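Local structure of carbonic anhydrase (7COI) at residues Gly231-Thr236 against Lys277-Ser282. The protein probably catalyses the reversible hydration of carbon dioxide to hydrogencarbonate as a zinc-dependent beta-class carbonic anhydrase. Residues are numbered along the deposited sequence; the frame is centred on the assembly and turned at random.
Sequences GLKALT and KARLTS
With CG trans to the backbone N (chi1 -169°) and a bend at chi3, the Arg279 side chain reaches from helix 273-283 to the last turn of helix 216-236, where Thr236 turns OG1 between its own N and carbonyl carbon (chi1 59°). In this beta-carbonic anhydrase fold, helix 216-236 packs on the central sheet through Leu232 and Leu235, and of residues 277-282 of the C-terminal helix, Arg279 makes the contacts to residues 231-236. Arg279 NH1 donates to Thr236 OG1 at 2.8 Å; the bond is bent (137° at the hydrogen), and the oxygen lies tilted from the guanidinium plane. Thr236 OG1 also lies 2.9 Å from Lys233 O, back along its own helix. The extended Lys233 chain crosses the arginine at about a right angle, CG lying over one guanidinium face, offset toward the rim. Lys233 NZ stays 4.7 Å from Arg279 NH2, a like-charge approach probably eased by carboxylates: Glu271 forms a salt bridge with NH1, and Glu205 of the second subunit one with NE, so that the contact borders the subunit interface. Nearer the backbone, Arg279 CD lies 3.3 Å from Thr236 OG1 and 3.5 Å from Thr236 O.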
# COMPACT_ATOMS: atom_id res chain seq x y z
N GLY A 231 -6.51 -12.08 12.04
CA GLY A 231 -5.13 -11.56 11.97
C GLY A 231 -4.14 -12.67 12.19
O GLY A 231 -3.12 -12.69 11.54
N LEU A 232 -4.42 -13.63 13.09
CA LEU A 232 -3.49 -14.76 13.35
C LEU A 232 -3.42 -15.64 12.10
O LEU A 232 -2.35 -16.15 11.78
CB LEU A 232 -3.96 -15.57 14.56
CG LEU A 232 -3.82 -14.92 15.92
CD1 LEU A 232 -4.55 -15.74 16.98
CD2 LEU A 232 -2.39 -14.70 16.33
N LYS A 233 -4.54 -15.79 11.39
CA LYS A 233 -4.59 -16.56 10.12
C LYS A 233 -3.73 -15.81 9.10
O LYS A 233 -2.85 -16.42 8.51
CB LYS A 233 -6.03 -16.79 9.71
CG LYS A 233 -6.20 -17.46 8.35
CD LYS A 233 -7.64 -17.87 8.09
CE LYS A 233 -7.81 -18.55 6.75
NZ LYS A 233 -9.22 -18.88 6.50
N ALA A 234 -3.94 -14.50 8.93
CA ALA A 234 -3.17 -13.68 7.97
C ALA A 234 -1.69 -13.75 8.31
O ALA A 234 -0.85 -13.82 7.40
CB ALA A 234 -3.68 -12.27 7.98
N LEU A 235 -1.35 -13.71 9.61
CA LEU A 235 0.05 -13.73 10.09
C LEU A 235 0.70 -15.04 9.65
O LEU A 235 1.85 -14.99 9.20
CB LEU A 235 0.01 -13.59 11.62
CG LEU A 235 1.32 -13.76 12.35
CD1 LEU A 235 2.27 -12.62 12.00
CD2 LEU A 235 1.04 -13.78 13.85
N THR A 236 -0.02 -16.16 9.75
CA THR A 236 0.54 -17.49 9.39
C THR A 236 0.53 -17.73 7.88
O THR A 236 1.21 -18.67 7.46
CB THR A 236 -0.17 -18.61 10.16
OG1 THR A 236 -1.56 -18.60 9.88
CG2 THR A 236 0.02 -18.48 11.66
N LYS A 277 -1.50 -27.54 7.71
CA LYS A 277 -0.90 -28.39 6.64
C LYS A 277 -1.21 -27.76 5.27
O LYS A 277 -0.27 -27.63 4.46
CB LYS A 277 -1.39 -29.83 6.74
CG LYS A 277 -1.00 -30.50 8.05
CD LYS A 277 -1.08 -31.99 8.01
CE LYS A 277 -0.79 -32.62 9.36
NZ LYS A 277 -0.49 -34.07 9.22
N ALA A 278 -2.47 -27.40 5.02
CA ALA A 278 -2.90 -26.76 3.75
C ALA A 278 -2.16 -25.41 3.59
O ALA A 278 -1.76 -25.05 2.46
CB ALA A 278 -4.40 -26.58 3.75
N ARG A 279 -1.99 -24.69 4.71
CA ARG A 279 -1.34 -23.34 4.68
C ARG A 279 0.13 -23.50 4.31
O ARG A 279 0.63 -22.78 3.47
CB ARG A 279 -1.51 -22.65 6.03
CG ARG A 279 -1.13 -21.18 6.00
CD ARG A 279 -1.79 -20.38 7.10
NE ARG A 279 -3.22 -20.58 7.05
CZ ARG A 279 -4.03 -20.69 8.10
NH1 ARG A 279 -3.59 -20.50 9.34
NH2 ARG A 279 -5.30 -20.97 7.92
N LEU A 280 0.81 -24.48 4.92
CA LEU A 280 2.23 -24.81 4.61
C LEU A 280 2.37 -25.06 3.10
O LEU A 280 3.25 -24.46 2.45
CB LEU A 280 2.59 -26.07 5.40
CG LEU A 280 3.84 -26.15 6.28
CD1 LEU A 280 4.42 -24.79 6.68
CD2 LEU A 280 3.52 -27.01 7.50
N THR A 281 1.52 -25.95 2.57
CA THR A 281 1.56 -26.34 1.14
C THR A 281 1.37 -25.09 0.28
O THR A 281 2.06 -24.97 -0.74
CB THR A 281 0.45 -27.35 0.83
OG1 THR A 281 0.68 -28.47 1.70
CG2 THR A 281 0.41 -27.74 -0.63
N SER A 282 0.45 -24.22 0.69
CA SER A 282 -0.05 -23.08 -0.13
C SER A 282 0.89 -21.88 -0.03
O SER A 282 0.89 -21.09 -0.99
CB SER A 282 -1.44 -22.70 0.26
OG SER A 282 -2.35 -23.75 0.02